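Local coordinates for protein HTP-2 (Caenorhabditis elegans, PDB 4TZM), which binds a closure-motif peptide of HTP-3 through its HORMA domain and probably takes part in assembling the meiotic chromosome axis, at residues K22-L27 / S39-R44; N68-N73 / D169-I174; V111-D116 / N196-Y201. One frame throughout, in Å; residues are numbered along the deposited sequence.

Contact 1 (K22-L27 / S39-R44)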
loop_
_atom_site.group_PDB
_atom_site.type_symbol
_atom_site.label_atom_id
_atom_site.label_comp_id
_atom_site.label_asym_id
_atom_site.label_seq_id
_atom_site.Cartn_x
_atom_site.Cartn_y
_atom_site.Cartn_z
ATOM N N LYS A 22 -5.477 4.746 -21.450
ATOM C CA LYS A 22 -6.258 3.514 -21.496
ATOM C C LYS A 22 -5.721 2.466 -20.520
ATOM O O LYS A 22 -6.490 1.767 -19.853
ATOM C CB LYS A 22 -6.273 2.956 -22.921
ATOM C CG LYS A 22 -7.368 1.933 -23.187
ATOM C CD LYS A 22 -8.736 2.476 -22.799
ATOM C CE LYS A 22 -9.855 1.631 -23.388
ATOM N NZ LYS A 22 -9.814 1.633 -24.878
ATOM N N THR A 23 -4.397 2.372 -20.437
ATOM C CA THR A 23 -3.737 1.399 -19.573
ATOM C C THR A 23 -3.953 1.712 -18.095
ATOM O O THR A 23 -4.246 0.818 -17.299
ATOM C CB THR A 23 -2.224 1.342 -19.851
ATOM O OG1 THR A 23 -1.997 1.146 -21.254
ATOM C CG2 THR A 23 -1.584 0.212 -19.066
ATOM N N TRP A 24 -3.805 2.984 -17.737
ATOM C CA TRP A 24 -3.992 3.427 -16.358
ATOM C C TRP A 24 -5.401 3.124 -15.851
ATOM O O TRP A 24 -5.581 2.712 -14.706
ATOM C CB TRP A 24 -3.702 4.929 -16.235
ATOM C CG TRP A 24 -3.993 5.491 -14.872
ATOM C CD1 TRP A 24 -5.147 6.095 -14.462
ATOM C CD2 TRP A 24 -3.113 5.500 -13.740
ATOM N NE1 TRP A 24 -5.040 6.478 -13.145
ATOM C CE2 TRP A 24 -3.800 6.125 -12.678
ATOM C CE3 TRP A 24 -1.810 5.040 -13.518
ATOM C CZ2 TRP A 24 -3.229 6.302 -11.415
ATOM C CZ3 TRP A 24 -1.244 5.217 -12.265
ATOM C CH2 TRP A 24 -1.953 5.841 -11.229
ATOM N N SER A 25 -6.394 3.314 -16.713
ATOM C CA SER A 25 -7.790 3.151 -16.316
ATOM C C SER A 25 -8.155 1.695 -16.032
ATOM O O SER A 25 -9.203 1.415 -15.455
ATOM C CB SER A 25 -8.718 3.714 -17.394
ATOM O OG SER A 25 -8.526 5.108 -17.554
ATOM N N LYS A 26 -7.285 0.776 -16.432
ATOM C CA LYS A 26 -7.537 -0.646 -16.244
ATOM C C LYS A 26 -7.379 -1.063 -14.781
ATOM O O LYS A 26 -7.953 -2.062 -14.347
ATOM C CB LYS A 26 -6.597 -1.470 -17.128
ATOM C CG LYS A 26 -6.944 -2.944 -17.184
ATOM C CD LYS A 26 -5.809 -3.771 -17.765
ATOM C CE LYS A 26 -6.143 -5.254 -17.705
ATOM N NZ LYS A 26 -5.007 -6.102 -18.160
ATOM N N LEU A 27 -6.605 -0.292 -14.022
ATOM C CA LEU A 27 -6.342 -0.617 -12.621
ATOM C C LEU A 27 -6.735 0.494 -11.647
ATOM O O LEU A 27 -7.018 0.226 -10.477
ATOM C CB LEU A 27 -4.861 -0.946 -12.426
ATOM C CG LEU A 27 -4.386 -2.304 -12.931
ATOM C CD1 LEU A 27 -2.871 -2.384 -12.873
ATOM C CD2 LEU A 27 -5.012 -3.411 -12.105
ATOM N N SER A 39 -10.067 8.006 -2.202
ATOM C CA SER A 39 -10.093 6.846 -1.328
ATOM C C SER A 39 -10.104 5.556 -2.146
ATOM O O SER A 39 -9.459 4.569 -1.783
ATOM C CB SER A 39 -11.319 6.913 -0.420
ATOM O OG SER A 39 -11.232 5.958 0.615
ATOM N N ASN A 40 -10.837 5.571 -3.254
ATOM C CA ASN A 40 -10.839 4.441 -4.170
ATOM C C ASN A 40 -9.455 4.221 -4.740
ATOM O O ASN A 40 -9.065 3.091 -5.031
ATOM C CB ASN A 40 -11.843 4.653 -5.302
ATOM C CG ASN A 40 -13.273 4.449 -4.851
ATOM O OD1 ASN A 40 -13.528 3.698 -3.916
ATOM N ND2 ASN A 40 -14.214 5.120 -5.512
ATOM N N PHE A 41 -8.704 5.305 -4.904
ATOM C CA PHE A 41 -7.357 5.158 -5.412
ATOM C C PHE A 41 -6.453 4.441 -4.405
ATOM O O PHE A 41 -5.651 3.598 -4.791
ATOM C CB PHE A 41 -6.741 6.510 -5.783
ATOM C CG PHE A 41 -5.296 6.400 -6.144
ATOM C CD1 PHE A 41 -4.921 6.000 -7.413
ATOM C CD2 PHE A 41 -4.312 6.629 -5.199
ATOM C CE1 PHE A 41 -3.591 5.861 -7.743
ATOM C CE2 PHE A 41 -2.985 6.490 -5.522
ATOM C CZ PHE A 41 -2.621 6.105 -6.797
ATOM N N MET A 42 -6.570 4.780 -3.123
ATOM C CA MET A 42 -5.727 4.155 -2.103
ATOM C C MET A 42 -5.997 2.652 -2.014
ATOM O O MET A 42 -5.082 1.858 -1.801
ATOM C CB MET A 42 -5.947 4.804 -0.733
ATOM C CG MET A 42 -5.453 6.242 -0.614
ATOM S SD MET A 42 -3.736 6.444 -1.128
ATOM C CE MET A 42 -3.239 7.826 -0.118
ATOM N N ILE A 43 -7.263 2.278 -2.171
ATOM C CA ILE A 43 -7.665 0.876 -2.191
ATOM C C ILE A 43 -6.950 0.119 -3.311
ATOM O O ILE A 43 -6.410 -0.964 -3.088
ATOM C CB ILE A 43 -9.194 0.739 -2.359
ATOM C CG1 ILE A 43 -9.912 1.468 -1.219
ATOM C CG2 ILE A 43 -9.607 -0.723 -2.409
ATOM C CD1 ILE A 43 -11.413 1.313 -1.225
ATOM N N ARG A 44 -6.940 0.699 -4.508
ATOM C CA ARG A 44 -6.259 0.095 -5.645
ATOM C C ARG A 44 -4.747 0.109 -5.434
ATOM O O ARG A 44 -4.057 -0.822 -5.835
ATOM C CB ARG A 44 -6.623 0.818 -6.947
ATOM C CG ARG A 44 -8.123 0.968 -7.196
ATOM C CD ARG A 44 -8.867 -0.367 -7.194
ATOM N NE ARG A 44 -8.569 -1.188 -8.366
ATOM C CZ ARG A 44 -8.092 -2.428 -8.308
ATOM N NH1 ARG A 44 -7.862 -2.993 -7.131
ATOM N NH2 ARG A 44 -7.848 -3.107 -9.422
#

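Contact 2 (N68-N73 / D169-I174)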
loop_
_atom_site.group_PDB
_atom_site.type_symbol
_atom_site.label_atom_id
_atom_site.label_comp_id
_atom_site.label_asym_id
_atom_site.label_seq_id
_atom_site.Cartn_x
_atom_site.Cartn_y
_atom_site.Cartn_z
ATOM N N ASN A 68 -0.176 -7.448 -15.284
ATOM C CA ASN A 68 -0.874 -6.196 -15.528
ATOM C C ASN A 68 0.110 -5.109 -15.930
ATOM O O ASN A 68 1.323 -5.286 -15.811
ATOM C CB ASN A 68 -1.659 -5.760 -14.291
ATOM C CG ASN A 68 -3.050 -6.356 -14.241
ATOM O OD1 ASN A 68 -3.973 -5.858 -14.886
ATOM N ND2 ASN A 68 -3.212 -7.423 -13.467
ATOM N N TYR A 69 -0.420 -3.987 -16.408
ATOM C CA TYR A 69 0.397 -2.837 -16.769
ATOM C C TYR A 69 -0.117 -1.580 -16.078
ATOM O O TYR A 69 -1.325 -1.372 -15.970
ATOM C CB TYR A 69 0.405 -2.622 -18.284
ATOM C CG TYR A 69 1.187 -3.643 -19.080
ATOM C CD1 TYR A 69 0.665 -4.904 -19.340
ATOM C CD2 TYR A 69 2.440 -3.334 -19.594
ATOM C CE1 TYR A 69 1.377 -5.837 -20.078
ATOM C CE2 TYR A 69 3.159 -4.257 -20.332
ATOM C CZ TYR A 69 2.623 -5.507 -20.572
ATOM O OH TYR A 69 3.334 -6.432 -21.307
ATOM N N ILE A 70 0.809 -0.753 -15.610
ATOM C CA ILE A 70 0.475 0.547 -15.044
ATOM C C ILE A 70 0.637 1.615 -16.115
ATOM O O ILE A 70 -0.174 2.533 -16.227
ATOM C CB ILE A 70 1.364 0.876 -13.841
ATOM C CG1 ILE A 70 1.340 -0.284 -12.848
ATOM C CG2 ILE A 70 0.916 2.170 -13.178
ATOM C CD1 ILE A 70 2.487 -0.272 -11.887
ATOM N N THR A 71 1.708 1.490 -16.891
ATOM C CA THR A 71 1.887 2.270 -18.110
ATOM C C THR A 71 2.253 1.301 -19.227
ATOM O O THR A 71 2.401 0.104 -18.985
ATOM C CB THR A 71 2.977 3.351 -17.967
ATOM O OG1 THR A 71 4.272 2.745 -18.028
ATOM C CG2 THR A 71 2.831 4.090 -16.650
ATOM N N GLU A 72 2.396 1.809 -20.444
ATOM C CA GLU A 72 2.754 0.960 -21.575
ATOM C C GLU A 72 4.146 0.372 -21.389
ATOM O O GLU A 72 4.443 -0.721 -21.874
ATOM C CB GLU A 72 2.689 1.747 -22.882
ATOM C CG GLU A 72 1.297 2.209 -23.272
ATOM C CD GLU A 72 1.302 3.012 -24.558
ATOM O OE1 GLU A 72 2.398 3.407 -25.007
ATOM O OE2 GLU A 72 0.212 3.247 -25.121
ATOM N N ASN A 73 4.989 1.106 -20.670
ATOM C CA ASN A 73 6.381 0.726 -20.459
ATOM C C ASN A 73 6.580 -0.162 -19.232
ATOM O O ASN A 73 7.554 -0.912 -19.154
ATOM C CB ASN A 73 7.242 1.984 -20.317
ATOM C CG ASN A 73 8.575 1.870 -21.031
ATOM O OD1 ASN A 73 9.466 1.142 -20.593
ATOM N ND2 ASN A 73 8.721 2.600 -22.131
ATOM N N ASP A 169 2.591 9.643 -11.532
ATOM C CA ASP A 169 4.049 9.661 -11.422
ATOM C C ASP A 169 4.509 9.040 -10.109
ATOM O O ASP A 169 5.508 8.321 -10.066
ATOM C CB ASP A 169 4.598 11.089 -11.519
ATOM C CG ASP A 169 4.465 11.683 -12.908
ATOM O OD1 ASP A 169 4.210 10.929 -13.871
ATOM O OD2 ASP A 169 4.630 12.916 -13.038
ATOM N N GLN A 170 3.787 9.339 -9.033
ATOM C CA GLN A 170 4.128 8.815 -7.716
ATOM C C GLN A 170 3.898 7.310 -7.658
ATOM O O GLN A 170 4.632 6.589 -6.984
ATOM C CB GLN A 170 3.310 9.518 -6.627
ATOM C CG GLN A 170 3.715 10.965 -6.357
ATOM C CD GLN A 170 2.656 11.735 -5.583
ATOM O OE1 GLN A 170 1.545 11.248 -5.377
ATOM N NE2 GLN A 170 2.998 12.944 -5.154
ATOM N N MET A 171 2.879 6.838 -8.373
ATOM C CA MET A 171 2.550 5.413 -8.392
ATOM C C MET A 171 3.562 4.627 -9.221
ATOM O O MET A 171 3.981 3.536 -8.835
ATOM C CB MET A 171 1.139 5.197 -8.938
ATOM C CG MET A 171 0.778 3.739 -9.182
ATOM S SD MET A 171 0.898 2.736 -7.689
ATOM C CE MET A 171 -0.241 3.590 -6.621
ATOM N N VAL A 172 3.946 5.191 -10.361
ATOM C CA VAL A 172 4.973 4.604 -11.211
ATOM C C VAL A 172 6.304 4.502 -10.465
ATOM O O VAL A 172 6.999 3.489 -10.551
ATOM C CB VAL A 172 5.143 5.424 -12.505
ATOM C CG1 VAL A 172 6.481 5.126 -13.171
ATOM C CG2 VAL A 172 3.981 5.156 -13.454
ATOM N N THR A 173 6.639 5.547 -9.716
ATOM C CA THR A 173 7.860 5.569 -8.910
ATOM C C THR A 173 7.875 4.477 -7.839
ATOM O O THR A 173 8.889 3.808 -7.636
ATOM C CB THR A 173 8.047 6.942 -8.228
ATOM O OG1 THR A 173 8.412 7.915 -9.214
ATOM C CG2 THR A 173 9.129 6.877 -7.157
ATOM N N ILE A 174 6.748 4.297 -7.158
ATOM C CA ILE A 174 6.656 3.320 -6.076
ATOM C C ILE A 174 6.877 1.901 -6.598
ATOM O O ILE A 174 7.682 1.148 -6.043
ATOM C CB ILE A 174 5.294 3.406 -5.348
ATOM C CG1 ILE A 174 5.308 4.561 -4.344
ATOM C CG2 ILE A 174 4.976 2.099 -4.629
ATOM C CD1 ILE A 174 3.998 4.751 -3.610
#

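Contact 3 (V111-D116 / N196-Y201)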
loop_
_atom_site.group_PDB
_atom_site.type_symbol
_atom_site.label_atom_id
_atom_site.label_comp_id
_atom_site.label_asym_id
_atom_site.label_seq_id
_atom_site.Cartn_x
_atom_site.Cartn_y
_atom_site.Cartn_z
ATOM N N VAL A 111 4.235 -8.251 7.141
ATOM C CA VAL A 111 5.233 -8.578 8.150
ATOM C C VAL A 111 5.782 -9.993 7.992
ATOM O O VAL A 111 5.026 -10.964 7.985
ATOM C CB VAL A 111 4.642 -8.417 9.565
ATOM C CG1 VAL A 111 5.608 -8.939 10.614
ATOM C CG2 VAL A 111 4.290 -6.961 9.826
ATOM N N VAL A 112 7.102 -10.103 7.866
ATOM C CA VAL A 112 7.743 -11.404 7.716
ATOM C C VAL A 112 8.535 -11.780 8.967
ATOM O O VAL A 112 9.380 -11.019 9.437
ATOM C CB VAL A 112 8.675 -11.432 6.495
ATOM C CG1 VAL A 112 9.258 -12.824 6.307
ATOM C CG2 VAL A 112 7.920 -10.996 5.248
ATOM N N THR A 113 8.242 -12.960 9.505
ATOM C CA THR A 113 8.925 -13.475 10.688
ATOM C C THR A 113 9.434 -14.887 10.430
ATOM O O THR A 113 8.911 -15.585 9.564
ATOM C CB THR A 113 8.001 -13.500 11.920
ATOM O OG1 THR A 113 6.848 -14.306 11.639
ATOM C CG2 THR A 113 7.556 -12.095 12.294
ATOM N N GLU A 114 10.444 -15.313 11.183
ATOM C CA GLU A 114 10.960 -16.672 11.049
ATOM C C GLU A 114 9.967 -17.693 11.609
ATOM O O GLU A 114 9.723 -18.734 10.999
ATOM C CB GLU A 114 12.320 -16.807 11.742
ATOM C CG GLU A 114 12.350 -16.339 13.188
ATOM C CD GLU A 114 13.680 -16.619 13.860
ATOM O OE1 GLU A 114 14.547 -17.260 13.226
ATOM O OE2 GLU A 114 13.860 -16.198 15.024
ATOM N N HIS A 115 9.384 -17.382 12.761
ATOM C CA HIS A 115 8.415 -18.277 13.385
ATOM C C HIS A 115 7.028 -17.645 13.433
ATOM O O HIS A 115 6.886 -16.440 13.651
ATOM C CB HIS A 115 8.869 -18.666 14.795
ATOM C CG HIS A 115 10.238 -19.274 14.840
ATOM N ND1 HIS A 115 10.737 -20.060 13.825
ATOM C CD2 HIS A 115 11.213 -19.198 15.775
ATOM C CE1 HIS A 115 11.962 -20.447 14.135
ATOM N NE2 HIS A 115 12.275 -19.940 15.312
ATOM N N ASP A 116 6.009 -18.472 13.227
ATOM C CA ASP A 116 4.628 -18.009 13.218
ATOM C C ASP A 116 4.232 -17.442 14.580
ATOM O O ASP A 116 4.296 -18.137 15.594
ATOM C CB ASP A 116 3.689 -19.154 12.827
ATOM C CG ASP A 116 2.334 -18.665 12.345
ATOM O OD1 ASP A 116 1.914 -17.559 12.745
ATOM O OD2 ASP A 116 1.690 -19.393 11.561
ATOM N N ASN A 196 2.854 -12.244 7.175
ATOM C CA ASN A 196 1.653 -11.803 7.875
ATOM C C ASN A 196 1.217 -10.399 7.452
ATOM O O ASN A 196 2.049 -9.562 7.100
ATOM C CB ASN A 196 1.902 -11.837 9.383
ATOM C CG ASN A 196 0.671 -12.208 10.172
ATOM O OD1 ASN A 196 0.533 -11.837 11.337
ATOM N ND2 ASN A 196 -0.233 -12.948 9.544
ATOM N N PHE A 197 -0.089 -10.154 7.473
ATOM C CA PHE A 197 -0.629 -8.809 7.307
ATOM C C PHE A 197 -1.133 -8.295 8.648
ATOM O O PHE A 197 -2.008 -8.900 9.263
ATOM C CB PHE A 197 -1.758 -8.790 6.278
ATOM C CG PHE A 197 -1.281 -8.732 4.857
ATOM C CD1 PHE A 197 -0.741 -7.565 4.343
ATOM C CD2 PHE A 197 -1.376 -9.841 4.032
ATOM C CE1 PHE A 197 -0.301 -7.503 3.035
ATOM C CE2 PHE A 197 -0.937 -9.786 2.721
ATOM C CZ PHE A 197 -0.400 -8.616 2.223
ATOM N N ARG A 198 -0.566 -7.185 9.105
ATOM C CA ARG A 198 -0.927 -6.619 10.400
ATOM C C ARG A 198 -1.215 -5.131 10.256
ATOM O O ARG A 198 -0.508 -4.424 9.541
ATOM C CB ARG A 198 0.192 -6.852 11.420
ATOM C CG ARG A 198 0.680 -8.293 11.483
ATOM C CD ARG A 198 1.815 -8.466 12.479
ATOM N NE ARG A 198 2.435 -9.784 12.362
ATOM C CZ ARG A 198 3.390 -10.236 13.167
ATOM N NH1 ARG A 198 3.839 -9.481 14.160
ATOM N NH2 ARG A 198 3.895 -11.448 12.981
ATOM N N LEU A 199 -2.254 -4.654 10.932
ATOM C CA LEU A 199 -2.653 -3.265 10.765
ATOM C C LEU A 199 -2.884 -2.545 12.090
ATOM O O LEU A 199 -2.992 -3.167 13.147
ATOM C CB LEU A 199 -3.904 -3.178 9.875
ATOM C CG LEU A 199 -5.197 -3.908 10.239
ATOM C CD1 LEU A 199 -6.008 -3.135 11.262
ATOM C CD2 LEU A 199 -6.028 -4.145 8.991
ATOM N N LYS A 200 -2.948 -1.222 12.014
ATOM C CA LYS A 200 -3.175 -0.394 13.183
ATOM C C LYS A 200 -4.346 0.539 12.921
ATOM O O LYS A 200 -4.363 1.260 11.925
ATOM C CB LYS A 200 -1.918 0.402 13.532
ATOM C CG LYS A 200 -2.063 1.346 14.710
ATOM C CD LYS A 200 -0.775 2.125 14.937
ATOM C CE LYS A 200 -0.899 3.093 16.103
ATOM N NZ LYS A 200 0.331 3.920 16.251
ATOM N N TYR A 201 -5.332 0.509 13.808
ATOM C CA TYR A 201 -6.493 1.377 13.688
ATOM C C TYR A 201 -6.137 2.785 14.150
ATOM O O TYR A 201 -5.199 2.975 14.926
ATOM C CB TYR A 201 -7.665 0.830 14.505
ATOM C CG TYR A 201 -8.201 -0.512 14.046
ATOM C CD1 TYR A 201 -7.656 -1.701 14.516
ATOM C CD2 TYR A 201 -9.270 -0.590 13.162
ATOM C CE1 TYR A 201 -8.151 -2.929 14.110
ATOM C CE2 TYR A 201 -9.774 -1.815 12.749
ATOM C CZ TYR A 201 -9.210 -2.980 13.225
ATOM O OH TYR A 201 -9.711 -4.197 12.814
HETATM O O HOH W 1 4.616 -13.078 10.779
#

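Contact 1 (K22-L27 / S39-R44)
Leu27 O, the backbone carbonyl oxygen at the end of segment 22-27, is met by the side chain of Arg44, whose NE lies 3.0 Å away; the N-H...O angle of only 121° makes this a weak hydrogen bond. The bond links residues 22-27, the segment that precedes helix 35-56, to that helix, the first of the HORMA domain. Arg44 reaches the carbonyl with a folded chain: CG sits beside the backbone N (chi1 -52°) and two further bends, at chi2 and chi3, curl the side chain round the oxygen. CG therefore also lies 3.5 Å from Leu27 O, and the guanidinium meets that oxygen obliquely. Beyond the carbonyl, Leu27 CD2 touches Arg44 NH2 at 3.9 Å, the two side chains crossing at about a right angle, so the arginine is met by both the main chain and the methyl end of one residue.

The second half of the contact is aromatic. Trp24 and Phe41 each carry CG anti to the backbone N, which swings both rings into the interface, where the two side chains cross at about a right angle. Phe28, just beyond the segment, stacks with Trp24 and also meets Phe41, while Met171 of helix 164-185 touches both rings. The indole N-H is used locally: Trp24 NE1 donates to Pro29 O. It is the benzo side of the indole that reaches the helix, with Phe41 CE1 lying 3.7 Å from Trp24 CZ2 and 3.9 Å from Trp24 CH2.

Contact 2 (N68-N73 / D169-I174)
Thr71 CG2 and Val172 CG2 meet methyl to methyl at 3.6 Å, the closest approach between segment 68-73 and helix segment 169-174. Their side chains cross at about a right angle. Apolar packing continues at Ile70, whose CG2 lies 4.3 Å from Met171 CG and 4.3 Å from Val172 CG2, thus facing two successive residues of the helix. Trp24 also packs on Ile70, extending this apolar patch toward the N-terminal segment.

No polar bond crosses between the two segments; those nearest the contact shape each segment on its own. Thr71 turns OG1 between its backbone N and carbonyl carbon (chi1 76°), where it accepts from Asn73 N at 3.2 Å: an ST turn just after strand 65-69. Ile70 and Thr71 also form a classic beta bulge opposite Leu74, in the turn of the hairpin made with strand 75-79. On the helix, Asp169 O takes two donors, Thr173 N at 3.0 Å and Thr173 OG1 at 3.1 Å, from opposite faces of its carbonyl plane.

Residues 68-73 thus meet residues 169-174 through aliphatic groups, and Thr71 divides its work, its methyl packing on the helix while its hydroxyl shapes the turn.

Contact 3 (V111-D116 / N196-Y201)
Val111 sets CG1 over one face of the Arg198 guanidinium, 3.6 Å above its centre, and the two side chains cross at about a right angle. The other methyl of the valine follows the aliphatic part of the arginine, CG2 being 3.9 Å from Arg198 CD. With CG beside its backbone N (chi1 -50°) and the chain extended from CG to NE, Arg198 runs past Val111 and carries its NH2 to Thr113, whose CG2 is 3.8 Å away. Asn196 comes to the guanidinium differently, its CB at the edge and in plane. Asn196 OD1 accepts from Arg198 NE at 3.0 Å on a lone pair in the carbonyl plane, although the oxygen is tilted 30° from the guanidinium plane.

The side chains stand on strands 105-113 and 193-201, antiparallel neighbours in the main HORMA sheet. Val111 and Asn196 are a hydrogen-bonded pair: Val111 N donates to Asn196 O and Asn196 N donates back to Val111 O. Arg198, Leu199 and Lys200 also pair with an antiparallel strand of the bound peptide, which thereby extends the sheet.

The far end of Arg198 is held by backbone carbonyls, NH2 by Asp118 O and NH1 by Phe220 O. A leucine in its place would probably leave both carbonyls and Asn196 OD1 without this donor and strip Val111 CG1 of the flat surface it packs on. A water bridges Thr113 OG1 and the same end, donating to Thr113 OG1 at 2.7 Å and accepting a weak bond from Arg198 NH2. Thr113 OG1 itself donates to His115 O at 2.9 Å, from above that carbonyl's plane.

Overall arrangement
All four touching residues of contact 3 are buried, whereas contacts 1 and 2 each include one partly exposed residue, Arg44 and Val172. Contacts 1 and 2, with centres about 11 Å apart, touch, as at Leu27 CD1 and Tyr69 O (3.6 Å), and join the N-terminal segment, helix 35-56, the 65-69 hairpin and helix 164-185. Contact 3 lies on the opposite side of the chain's centre, its centre about 26 Å from that of contact 1 and about 27 Å from that of contact 2, in the sheet that receives the peptide. Contact 1 mixes aromatic packing with a weak arginine bond, contact 2 is apolar across its segments, and contact 3 combines strand pairing with a many-bonded arginine.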